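Local coordinates for hypothetical protein Atu3615 (Agrobacterium tumefaciens str. C58, PDB 1ZNP) that is of unknown function but has a DUF985-type cupin fold, a beta-barrel built mainly from antiparallel strands that is found as a pair of subunits, at residues 8-11 / 15-18; 35-40 / 59-64; 63-68 / 109-114; 85-90 / 99-104. All coordinates share one frame; numbering follows the deposited sequence.

Contact 1: residues 8-11 / 15-18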
loop_
_atom_site.group_PDB
_atom_site.type_symbol
_atom_site.label_atom_id
_atom_site.label_comp_id
_atom_site.label_asym_id
_atom_site.label_seq_id
_atom_site.Cartn_x
_atom_site.Cartn_y
_atom_site.Cartn_z
ATOM N N GLN A 8 -14.105 15.295 -19.530
ATOM C CA GLN A 8 -14.363 15.440 -20.954
ATOM C C GLN A 8 -13.368 16.358 -21.638
ATOM O O GLN A 8 -13.062 16.180 -22.817
ATOM C CB GLN A 8 -15.783 15.940 -21.211
ATOM C CG GLN A 8 -16.736 14.815 -21.583
ATOM C CD GLN A 8 -16.336 14.103 -22.886
ATOM O OE1 GLN A 8 -16.582 12.902 -23.052
ATOM N NE2 GLN A 8 -15.732 14.844 -23.816
ATOM N N ALA A 9 -12.859 17.340 -20.909
ATOM C CA ALA A 9 -11.893 18.245 -21.504
ATOM C C ALA A 9 -10.564 17.494 -21.668
ATOM O O ALA A 9 -9.847 17.674 -22.655
ATOM C CB ALA A 9 -11.724 19.477 -20.625
ATOM N N ILE A 10 -10.252 16.633 -20.704
ATOM C CA ILE A 10 -9.019 15.854 -20.749
ATOM C C ILE A 10 -9.100 14.834 -21.867
ATOM O O ILE A 10 -8.181 14.710 -22.677
ATOM C CB ILE A 10 -8.773 15.116 -19.422
ATOM C CG1 ILE A 10 -8.554 16.136 -18.307
ATOM C CG2 ILE A 10 -7.546 14.225 -19.542
ATOM C CD1 ILE A 10 -8.569 15.550 -16.914
ATOM N N ILE A 11 -10.210 14.099 -21.887
ATOM C CA ILE A 11 -10.463 13.081 -22.903
ATOM C C ILE A 11 -10.322 13.699 -24.284
ATOM O O ILE A 11 -9.730 13.115 -25.194
ATOM C CB ILE A 11 -11.897 12.520 -22.776
ATOM C CG1 ILE A 11 -11.991 11.609 -21.554
ATOM C CG2 ILE A 11 -12.297 11.800 -24.048
ATOM C CD1 ILE A 11 -13.365 11.000 -21.360
ATOM N N GLY A 15 -6.970 13.044 -26.586
ATOM C CA GLY A 15 -7.366 12.059 -27.571
ATOM C C GLY A 15 -7.552 10.682 -26.967
ATOM O O GLY A 15 -7.213 9.674 -27.584
ATOM N N LEU A 16 -8.096 10.645 -25.754
ATOM C CA LEU A 16 -8.331 9.398 -25.042
ATOM C C LEU A 16 -9.489 8.605 -25.643
ATOM O O LEU A 16 -10.441 9.177 -26.176
ATOM C CB LEU A 16 -8.627 9.699 -23.569
ATOM C CG LEU A 16 -7.492 9.751 -22.545
ATOM C CD1 LEU A 16 -6.235 10.307 -23.164
ATOM C CD2 LEU A 16 -7.930 10.594 -21.353
ATOM N N GLU A 17 -9.399 7.283 -25.537
ATOM C CA GLU A 17 -10.421 6.372 -26.041
ATOM C C GLU A 17 -10.677 5.355 -24.937
ATOM O O GLU A 17 -9.781 5.048 -24.150
ATOM C CB GLU A 17 -9.919 5.661 -27.300
ATOM C CG GLU A 17 -9.510 6.604 -28.431
ATOM C CD GLU A 17 -10.694 7.106 -29.247
ATOM O OE1 GLU A 17 -11.777 7.363 -28.659
ATOM O OE2 GLU A 17 -10.535 7.253 -30.482
ATOM N N PRO A 18 -11.902 4.816 -24.858
ATOM C CA PRO A 18 -12.211 3.832 -23.817
ATOM C C PRO A 18 -11.265 2.642 -23.819
ATOM O O PRO A 18 -10.967 2.062 -24.863
ATOM C CB PRO A 18 -13.657 3.438 -24.126
ATOM C CG PRO A 18 -13.771 3.669 -25.604
ATOM C CD PRO A 18 -13.035 4.970 -25.784
#
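Leu16 meets Ile10 and Ile11 because of how the torsions of all three are set. In both isoleucines CG1 stands anti to the carbonyl carbon (chi1 -64° for Ile10), which leaves the CG2 methyl beside that carbon. Leu16 bends back from the other side of the turn with an unusual first torsion, chi1 -91°, well away from a staggered value, and its CD2 methyl does most of the touching. That methyl lies 3.9 Å from Ile11 CA and 4.1 Å from Ile10 CG2, the Ile10 and Leu16 side chains running side by side in the same direction. Against Ile11 the leucine crosses at about a right angle, with Ile11 CG1 4.2 Å from Leu16 CD2. The backbone closes the turn: Leu16 N donates to Ile11 O at 3.0 Å, in the carbonyl plane and on a lone pair. Gly15, just before it, is the first residue to leave helical geometry and has positive phi. A 6→1 bond, a residue of positive phi one place before the donor, and apolar contact between the residues at the two ends of that bond are the hallmarks of a Schellman motif, here ending helix 7-14. The chain is thereby turned straight from the helix into the short strand 17-18. Ile10 and Leu16 both rest on Leu46 of strand 41-48, Ile10 also reaches Phe117 and Leu119, and Leu16 and Ile11 meet Phe24 of strand 24-30, so the helix end packs across three neighbouring strands of the large sheet.

Contact 2: residues 35-40 / 59-64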
loop_
_atom_site.group_PDB
_atom_site.type_symbol
_atom_site.label_atom_id
_atom_site.label_comp_id
_atom_site.label_asym_id
_atom_site.label_seq_id
_atom_site.Cartn_x
_atom_site.Cartn_y
_atom_site.Cartn_z
ATOM N N GLY A 35 13.059 -5.078 -29.445
ATOM C CA GLY A 35 12.074 -5.928 -30.086
ATOM C C GLY A 35 10.874 -5.170 -30.601
ATOM O O GLY A 35 10.927 -3.953 -30.756
ATOM N N GLU A 36 9.797 -5.899 -30.872
ATOM C CA GLU A 36 8.566 -5.314 -31.379
ATOM C C GLU A 36 7.694 -4.779 -30.256
ATOM O O GLU A 36 6.801 -3.957 -30.481
ATOM C CB GLU A 36 7.780 -6.351 -32.189
ATOM C CG GLU A 36 8.165 -6.397 -33.664
ATOM C CD GLU A 36 9.619 -6.795 -33.894
ATOM O OE1 GLU A 36 10.123 -6.593 -35.021
ATOM O OE2 GLU A 36 10.253 -7.317 -32.953
ATOM N N ARG A 37 7.941 -5.263 -29.047
ATOM C CA ARG A 37 7.184 -4.796 -27.906
ATOM C C ARG A 37 7.843 -3.523 -27.409
ATOM O O ARG A 37 7.190 -2.658 -26.830
ATOM C CB ARG A 37 7.170 -5.856 -26.801
ATOM C CG ARG A 37 6.367 -7.095 -27.161
ATOM C CD ARG A 37 6.307 -8.083 -26.011
ATOM N NE ARG A 37 5.685 -7.509 -24.821
ATOM C CZ ARG A 37 5.280 -8.223 -23.772
ATOM N NH1 ARG A 37 4.725 -7.614 -22.729
ATOM N NH2 ARG A 37 5.417 -9.546 -23.767
ATOM N N GLY A 38 9.144 -3.408 -27.671
ATOM C CA GLY A 38 9.895 -2.249 -27.234
ATOM C C GLY A 38 10.372 -2.432 -25.800
ATOM O O GLY A 38 9.737 -3.141 -25.020
ATOM N N HIS A 39 11.497 -1.818 -25.446
ATOM C CA HIS A 39 11.985 -1.933 -24.086
ATOM C C HIS A 39 10.867 -1.506 -23.136
ATOM O O HIS A 39 10.816 -1.969 -22.011
ATOM C CB HIS A 39 13.227 -1.059 -23.846
ATOM C CG HIS A 39 14.473 -1.602 -24.467
ATOM N ND1 HIS A 39 14.842 -2.926 -24.359
ATOM C CD2 HIS A 39 15.460 -0.994 -25.165
ATOM C CE1 HIS A 39 16.003 -3.109 -24.962
ATOM N NE2 HIS A 39 16.401 -1.952 -25.459
ATOM N N SER A 40 9.976 -0.623 -23.583
ATOM C CA SER A 40 8.872 -0.207 -22.727
ATOM C C SER A 40 7.789 0.559 -23.478
ATOM O O SER A 40 7.945 0.864 -24.655
ATOM C CB SER A 40 9.391 0.674 -21.595
ATOM O OG SER A 40 9.688 1.981 -22.067
ATOM N N THR A 59 0.595 -10.088 -17.731
ATOM C CA THR A 59 1.310 -11.329 -17.448
ATOM C C THR A 59 2.822 -11.356 -17.399
ATOM O O THR A 59 3.392 -12.049 -16.562
ATOM C CB THR A 59 0.890 -12.459 -18.429
ATOM O OG1 THR A 59 1.344 -12.143 -19.752
ATOM C CG2 THR A 59 -0.625 -12.635 -18.440
ATOM N N ASP A 60 3.483 -10.604 -18.269
ATOM C CA ASP A 60 4.939 -10.659 -18.328
ATOM C C ASP A 60 5.685 -9.342 -18.244
ATOM O O ASP A 60 6.785 -9.206 -18.783
ATOM C CB ASP A 60 5.329 -11.363 -19.615
ATOM C CG ASP A 60 4.567 -10.819 -20.823
ATOM O OD1 ASP A 60 4.263 -11.613 -21.732
ATOM O OD2 ASP A 60 4.280 -9.604 -20.866
ATOM N N ALA A 61 5.099 -8.369 -17.567
ATOM C CA ALA A 61 5.758 -7.086 -17.451
ATOM C C ALA A 61 5.250 -6.341 -16.243
ATOM O O ALA A 61 4.098 -6.509 -15.839
ATOM C CB ALA A 61 5.520 -6.266 -18.703
ATOM N N VAL A 62 6.145 -5.535 -15.678
ATOM C CA VAL A 62 5.886 -4.695 -14.529
ATOM C C VAL A 62 5.253 -3.380 -15.007
ATOM O O VAL A 62 5.727 -2.747 -15.958
ATOM C CB VAL A 62 7.206 -4.345 -13.814
ATOM C CG1 VAL A 62 6.966 -3.285 -12.743
ATOM C CG2 VAL A 62 7.816 -5.594 -13.213
ATOM N N GLU A 63 4.194 -2.963 -14.337
ATOM C CA GLU A 63 3.543 -1.726 -14.694
ATOM C C GLU A 63 3.666 -0.730 -13.546
ATOM O O GLU A 63 3.422 -1.067 -12.392
ATOM C CB GLU A 63 2.075 -1.984 -15.019
ATOM C CG GLU A 63 1.293 -0.717 -15.325
ATOM C CD GLU A 63 0.039 -0.989 -16.129
ATOM O OE1 GLU A 63 -0.654 -1.981 -15.821
ATOM O OE2 GLU A 63 -0.250 -0.202 -17.058
ATOM N N VAL A 64 4.073 0.493 -13.856
ATOM C CA VAL A 64 4.193 1.503 -12.830
ATOM C C VAL A 64 3.168 2.609 -13.070
ATOM O O VAL A 64 3.075 3.162 -14.176
ATOM C CB VAL A 64 5.593 2.128 -12.822
ATOM C CG1 VAL A 64 5.664 3.219 -11.757
ATOM C CG2 VAL A 64 6.643 1.041 -12.594
#
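Arg37 and Asp60 come together from two irregular pieces of chain, so no backbone ladder joins them. Residues 35-40 form a loop in which Arg37 has near-helical backbone angles and both glycines, Gly35 and Gly38, have positive phi. Opposite, the backbone is extended from Ala61 onward and passes into the strand that begins at Glu63. The two side chains approach from opposite directions. A bend in the arginine at chi3 (60°) turns its guanidinium end-on to the carboxylate: NH1 donates to Asp60 OD2 at 2.8 Å, and NH2 of Arg37 to Asp60 OD1 at 3.1 Å, both fairly straight. The oxygens lie close to the guanidinium plane, yet the two flat groups are turned 52° apart, and each oxygen is approached from above the carboxylate plane. This is a twisted, two-pronged salt bridge. Ala61 CB adds a looser contact, 4.3 Å from Arg37 NH1. Each charge has a further partner: Arg37 NH1 also donates to Gly127 O, and Asp60 OD1 is bonded to Ser132 OG. The bridge thus ties the loop between strands 24-30 and 41-48 to the lead-in of strand 63-68, beside the chain that follows strand 117-124.

Contact 3: residues 63-68 / 109-114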
loop_
_atom_site.group_PDB
_atom_site.type_symbol
_atom_site.label_atom_id
_atom_site.label_comp_id
_atom_site.label_asym_id
_atom_site.label_seq_id
_atom_site.Cartn_x
_atom_site.Cartn_y
_atom_site.Cartn_z
ATOM N N GLU A 63 4.194 -2.963 -14.337
ATOM C CA GLU A 63 3.543 -1.726 -14.694
ATOM C C GLU A 63 3.666 -0.730 -13.546
ATOM O O GLU A 63 3.422 -1.067 -12.392
ATOM C CB GLU A 63 2.075 -1.984 -15.019
ATOM C CG GLU A 63 1.293 -0.717 -15.325
ATOM C CD GLU A 63 0.039 -0.989 -16.129
ATOM O OE1 GLU A 63 -0.654 -1.981 -15.821
ATOM O OE2 GLU A 63 -0.250 -0.202 -17.058
ATOM N N VAL A 64 4.073 0.493 -13.856
ATOM C CA VAL A 64 4.193 1.503 -12.830
ATOM C C VAL A 64 3.168 2.609 -13.070
ATOM O O VAL A 64 3.075 3.162 -14.176
ATOM C CB VAL A 64 5.593 2.128 -12.822
ATOM C CG1 VAL A 64 5.664 3.219 -11.757
ATOM C CG2 VAL A 64 6.643 1.041 -12.594
ATOM N N TRP A 65 2.406 2.923 -12.028
ATOM C CA TRP A 65 1.390 3.965 -12.104
ATOM C C TRP A 65 1.950 5.307 -11.644
ATOM O O TRP A 65 2.733 5.372 -10.697
ATOM C CB TRP A 65 0.174 3.585 -11.249
ATOM C CG TRP A 65 -0.701 2.512 -11.847
ATOM C CD1 TRP A 65 -0.338 1.236 -12.173
ATOM C CD2 TRP A 65 -2.103 2.615 -12.139
ATOM N NE1 TRP A 65 -1.424 0.539 -12.646
ATOM C CE2 TRP A 65 -2.520 1.361 -12.637
ATOM C CE3 TRP A 65 -3.047 3.648 -12.027
ATOM C CZ2 TRP A 65 -3.837 1.109 -13.021
ATOM C CZ3 TRP A 65 -4.358 3.398 -12.410
ATOM C CH2 TRP A 65 -4.740 2.136 -12.900
ATOM N N HIS A 66 1.554 6.377 -12.332
ATOM C CA HIS A 66 2.024 7.723 -12.005
ATOM C C HIS A 66 0.838 8.683 -11.931
ATOM O O HIS A 66 0.039 8.766 -12.874
ATOM C CB HIS A 66 3.007 8.229 -13.073
ATOM C CG HIS A 66 4.116 7.269 -13.387
ATOM N ND1 HIS A 66 3.943 6.174 -14.209
ATOM C CD2 HIS A 66 5.410 7.242 -12.995
ATOM C CE1 HIS A 66 5.083 5.518 -14.313
ATOM N NE2 HIS A 66 5.989 6.146 -13.588
ATOM N N TYR A 67 0.728 9.405 -10.819
ATOM C CA TYR A 67 -0.356 10.355 -10.638
ATOM C C TYR A 67 -0.041 11.674 -11.336
ATOM O O TYR A 67 1.068 12.184 -11.200
ATOM C CB TYR A 67 -0.587 10.615 -9.147
ATOM C CG TYR A 67 -1.406 11.855 -8.893
ATOM C CD1 TYR A 67 -0.802 13.117 -8.823
ATOM C CD2 TYR A 67 -2.794 11.781 -8.786
ATOM C CE1 TYR A 67 -1.565 14.275 -8.657
ATOM C CE2 TYR A 67 -3.565 12.928 -8.619
ATOM C CZ TYR A 67 -2.948 14.173 -8.559
ATOM O OH TYR A 67 -3.732 15.301 -8.438
ATOM N N TYR A 68 -1.001 12.235 -12.078
ATOM C CA TYR A 68 -0.738 13.509 -12.751
ATOM C C TYR A 68 -1.664 14.620 -12.300
ATOM O O TYR A 68 -1.219 15.731 -12.023
ATOM C CB TYR A 68 -0.851 13.392 -14.283
ATOM C CG TYR A 68 0.182 12.503 -14.962
ATOM C CD1 TYR A 68 1.502 12.441 -14.508
ATOM C CD2 TYR A 68 -0.160 11.735 -16.070
ATOM C CE1 TYR A 68 2.453 11.626 -15.148
ATOM C CE2 TYR A 68 0.773 10.925 -16.712
ATOM C CZ TYR A 68 2.073 10.865 -16.252
ATOM O OH TYR A 68 2.977 10.027 -16.872
ATOM N N GLN A 109 -4.613 -6.457 -10.642
ATOM C CA GLN A 109 -4.752 -5.048 -10.305
ATOM C C GLN A 109 -6.074 -4.417 -10.730
ATOM O O GLN A 109 -6.631 -4.753 -11.769
ATOM C CB GLN A 109 -3.599 -4.255 -10.920
ATOM C CG GLN A 109 -3.546 -4.315 -12.431
ATOM C CD GLN A 109 -2.463 -3.429 -13.010
ATOM O OE1 GLN A 109 -2.421 -2.224 -12.745
ATOM N NE2 GLN A 109 -1.580 -4.018 -13.812
ATOM N N SER A 110 -6.574 -3.502 -9.901
ATOM C CA SER A 110 -7.817 -2.788 -10.185
ATOM C C SER A 110 -7.721 -1.445 -9.483
ATOM O O SER A 110 -6.968 -1.298 -8.525
ATOM C CB SER A 110 -9.037 -3.560 -9.672
ATOM O OG SER A 110 -8.979 -3.752 -8.277
ATOM N N ALA A 111 -8.469 -0.461 -9.962
ATOM C CA ALA A 111 -8.409 0.850 -9.361
ATOM C C ALA A 111 -9.697 1.637 -9.548
ATOM O O ALA A 111 -10.568 1.262 -10.324
ATOM C CB ALA A 111 -7.234 1.622 -9.948
ATOM N N GLU A 112 -9.815 2.729 -8.808
ATOM C CA GLU A 112 -10.976 3.593 -8.897
ATOM C C GLU A 112 -10.567 4.986 -8.437
ATOM O O GLU A 112 -9.695 5.137 -7.579
ATOM C CB GLU A 112 -12.121 3.058 -8.025
ATOM C CG GLU A 112 -11.756 2.915 -6.567
ATOM C CD GLU A 112 -11.558 1.462 -6.116
ATOM O OE1 GLU A 112 -11.363 1.262 -4.890
ATOM O OE2 GLU A 112 -11.599 0.534 -6.965
ATOM N N SER A 113 -11.175 5.999 -9.038
ATOM C CA SER A 113 -10.891 7.379 -8.678
ATOM C C SER A 113 -11.649 7.685 -7.388
ATOM O O SER A 113 -12.743 7.166 -7.173
ATOM C CB SER A 113 -11.361 8.319 -9.797
ATOM O OG SER A 113 -11.148 9.673 -9.450
ATOM N N LEU A 114 -11.074 8.519 -6.530
ATOM C CA LEU A 114 -11.731 8.865 -5.278
ATOM C C LEU A 114 -12.444 10.208 -5.367
ATOM O O LEU A 114 -12.910 10.744 -4.367
ATOM C CB LEU A 114 -10.712 8.878 -4.140
ATOM C CG LEU A 114 -9.976 7.547 -3.992
ATOM C CD1 LEU A 114 -8.991 7.615 -2.844
ATOM C CD2 LEU A 114 -10.976 6.433 -3.753
#
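Gln109 opens the contact by reaching across to both Glu63 and Trp65. Segments 63-68 and 109-113 run in nearly the same direction, 11° apart, and their axes come no closer than 11.3 Å, so they face one another across the barrel interior and are joined by side chains alone. The glutamine chain is extended beyond CG and carries its amide into the middle. There Gln109 NE2 gives a bent hydrogen bond to Glu63 OE1 at 3.0 Å, arriving nearly head-on at the oxygen, with the amide and carboxylate planes almost perpendicular (85°). The other end of the amide, Gln109 OE1, accepts from the indole nitrogen Trp65 NE1 at 2.9 Å. That donor lies in the plane of the carbonyl, while ring and amide are turned 48° from each other. Ser110 points away and touches His76 and Trp55. Ala111 comes back inward, its methyl CB 3.9 Å from Trp65 CH2 at the far end of the indole. Glu112 points away again and is bonded to His76. Because the indole N-H can only donate and is held by OE1, the rotation of the Gln109 amide is decided: its oxygen must face the tryptophan and its nitrogen the glutamate. The result is a buried hydrogen-bonded chain from the indole through the amide to the carboxylate, and further along the Ala111 methyl packs against the same indole.

Contact 4: residues 85-90 / 99-104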
loop_
_atom_site.group_PDB
_atom_site.type_symbol
_atom_site.label_atom_id
_atom_site.label_comp_id
_atom_site.label_asym_id
_atom_site.label_seq_id
_atom_site.Cartn_x
_atom_site.Cartn_y
_atom_site.Cartn_z
ATOM N N GLN A 85 -3.539 -5.883 -1.361
ATOM C CA GLN A 85 -2.993 -4.672 -0.757
ATOM C C GLN A 85 -3.607 -3.479 -1.481
ATOM O O GLN A 85 -3.929 -3.560 -2.672
ATOM C CB GLN A 85 -1.473 -4.636 -0.924
ATOM C CG GLN A 85 -0.763 -5.881 -0.423
ATOM C CD GLN A 85 0.251 -6.404 -1.426
ATOM O OE1 GLN A 85 1.301 -5.783 -1.649
ATOM N NE2 GLN A 85 -0.066 -7.549 -2.055
ATOM N N THR A 86 -3.761 -2.372 -0.766
ATOM C CA THR A 86 -4.359 -1.180 -1.351
ATOM C C THR A 86 -3.522 0.053 -1.071
ATOM O O THR A 86 -3.223 0.376 0.080
ATOM C CB THR A 86 -5.787 -0.959 -0.813
ATOM O OG1 THR A 86 -6.611 -2.069 -1.193
ATOM C CG2 THR A 86 -6.384 0.337 -1.378
ATOM N N PHE A 87 -3.144 0.743 -2.136
ATOM C CA PHE A 87 -2.334 1.938 -1.999
ATOM C C PHE A 87 -3.101 3.142 -2.505
ATOM O O PHE A 87 -3.821 3.059 -3.493
ATOM C CB PHE A 87 -1.034 1.777 -2.798
ATOM C CG PHE A 87 -0.272 0.534 -2.456
ATOM C CD1 PHE A 87 0.356 0.402 -1.215
ATOM C CD2 PHE A 87 -0.212 -0.529 -3.354
ATOM C CE1 PHE A 87 1.035 -0.773 -0.874
ATOM C CE2 PHE A 87 0.463 -1.705 -3.023
ATOM C CZ PHE A 87 1.087 -1.826 -1.782
ATOM N N THR A 88 -2.971 4.256 -1.805
ATOM C CA THR A 88 -3.625 5.470 -2.236
ATOM C C THR A 88 -2.604 6.182 -3.115
ATOM O O THR A 88 -1.562 6.637 -2.649
ATOM C CB THR A 88 -4.034 6.352 -1.038
ATOM O OG1 THR A 88 -5.005 5.649 -0.251
ATOM C CG2 THR A 88 -4.678 7.640 -1.519
ATOM N N LEU A 89 -2.902 6.224 -4.404
ATOM C CA LEU A 89 -2.040 6.856 -5.388
ATOM C C LEU A 89 -2.436 8.314 -5.479
ATOM O O LEU A 89 -3.561 8.622 -5.850
ATOM C CB LEU A 89 -2.243 6.195 -6.747
ATOM C CG LEU A 89 -1.466 6.798 -7.915
ATOM C CD1 LEU A 89 0.018 6.538 -7.731
ATOM C CD2 LEU A 89 -1.971 6.197 -9.216
ATOM N N GLY A 90 -1.512 9.206 -5.139
ATOM C CA GLY A 90 -1.808 10.623 -5.181
ATOM C C GLY A 90 -0.616 11.459 -4.776
ATOM O O GLY A 90 0.448 10.921 -4.487
ATOM N N PRO A 99 2.626 9.209 -5.305
ATOM C CA PRO A 99 2.256 9.445 -6.702
ATOM C C PRO A 99 2.840 8.411 -7.653
ATOM O O PRO A 99 2.672 8.500 -8.859
ATOM C CB PRO A 99 2.791 10.850 -6.968
ATOM C CG PRO A 99 4.075 10.859 -6.159
ATOM C CD PRO A 99 3.671 10.151 -4.859
ATOM N N GLN A 100 3.530 7.430 -7.099
ATOM C CA GLN A 100 4.134 6.387 -7.919
ATOM C C GLN A 100 3.983 5.073 -7.187
ATOM O O GLN A 100 4.293 4.991 -6.008
ATOM C CB GLN A 100 5.616 6.678 -8.143
ATOM C CG GLN A 100 6.253 5.818 -9.203
ATOM C CD GLN A 100 7.745 6.018 -9.270
ATOM O OE1 GLN A 100 8.512 5.292 -8.631
ATOM N NE2 GLN A 100 8.172 7.017 -10.030
ATOM N N VAL A 101 3.474 4.062 -7.881
ATOM C CA VAL A 101 3.304 2.737 -7.289
ATOM C C VAL A 101 3.611 1.659 -8.335
ATOM O O VAL A 101 3.169 1.733 -9.492
ATOM C CB VAL A 101 1.884 2.547 -6.703
ATOM C CG1 VAL A 101 0.864 3.098 -7.650
ATOM C CG2 VAL A 101 1.611 1.083 -6.459
ATOM N N ILE A 102 4.380 0.667 -7.895
ATOM C CA ILE A 102 4.838 -0.419 -8.738
ATOM C C ILE A 102 4.038 -1.701 -8.682
ATOM O O ILE A 102 4.140 -2.448 -7.720
ATOM C CB ILE A 102 6.286 -0.807 -8.394
ATOM C CG1 ILE A 102 7.214 0.376 -8.643
ATOM C CG2 ILE A 102 6.714 -2.005 -9.206
ATOM C CD1 ILE A 102 7.081 1.434 -7.595
ATOM N N VAL A 103 3.267 -1.976 -9.728
ATOM C CA VAL A 103 2.518 -3.210 -9.755
ATOM C C VAL A 103 3.458 -4.252 -10.355
ATOM O O VAL A 103 3.832 -4.166 -11.527
ATOM C CB VAL A 103 1.254 -3.100 -10.635
ATOM C CG1 VAL A 103 0.446 -4.399 -10.542
ATOM C CG2 VAL A 103 0.415 -1.899 -10.203
ATOM N N PRO A 104 3.882 -5.234 -9.552
ATOM C CA PRO A 104 4.781 -6.262 -10.072
ATOM C C PRO A 104 4.119 -7.058 -11.203
ATOM O O PRO A 104 2.902 -7.013 -11.373
ATOM C CB PRO A 104 5.100 -7.103 -8.833
ATOM C CG PRO A 104 3.893 -6.946 -7.997
ATOM C CD PRO A 104 3.557 -5.486 -8.139
#
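Leu89 and Val101 are the centre of this contact, with Pro99 closing one end. The leucine has CG anti to its own nitrogen (chi1 177°), an arm that carries CD1 down onto the other strand. The methyl lands 3.5 Å from Val101 CG1, a tight fit, and lies 3.4 Å from the carbonyl carbon of Pro99. Val101 points toward the opposing segment and uses both branches: CG1 meets Leu89, while CG2 stands anti to the valine nitrogen and reaches Phe87 CD2 at 3.9 Å. The proline bears on Gly90 instead. Its ring carbons sit around the glycine carbonyl, Pro99 CD 3.3 Å and Pro99 CB 3.4 Å from Gly90 O. Since the proline nitrogen has no hydrogen to give, nothing but packing joins that pair. The strand axes pass 7.7 Å apart with their directions 145° from one another, a separation that side chains fill where backbone bonds do not. Strand 85-89 is instead bonded to the chain at Arg98, which pairs with Thr88 and Gly90, and on its other side to strand 73-78. Leu89, Val101 and Val103 all touch Trp65 of strand 63-68, and Val101 also reaches Leu75. Beyond Phe87 lies the second subunit, whose own Phe87 meets this ring with planes about 55° apart, so strand 85-89 borders both the barrel core and the dimer interface.

Contact 1 comes first along the chain and contact 2 after it, and contact 3 takes up strand 63-68 where contact 2 ends, sharing Glu63 and Val64. Contact 4 falls between the two segments of contact 3. Contacts 3 and 4 are closest, their centres about 7 Å apart, and are joined by probable backbone bonds from strand 63-68 to strand 97-103, such as Trp65 N to Val101 O at 2.9 Å. Contact 2 is about 18 Å and contact 1 about 17 Å from contact 3, centre to centre. All four reach one large sheet: contact 3 spans the barrel interior, contact 4 lies toward the dimer partner, and contacts 1 and 2, centred about 15 and 14 Å from the centre of the chain, involve a helix end and a loop.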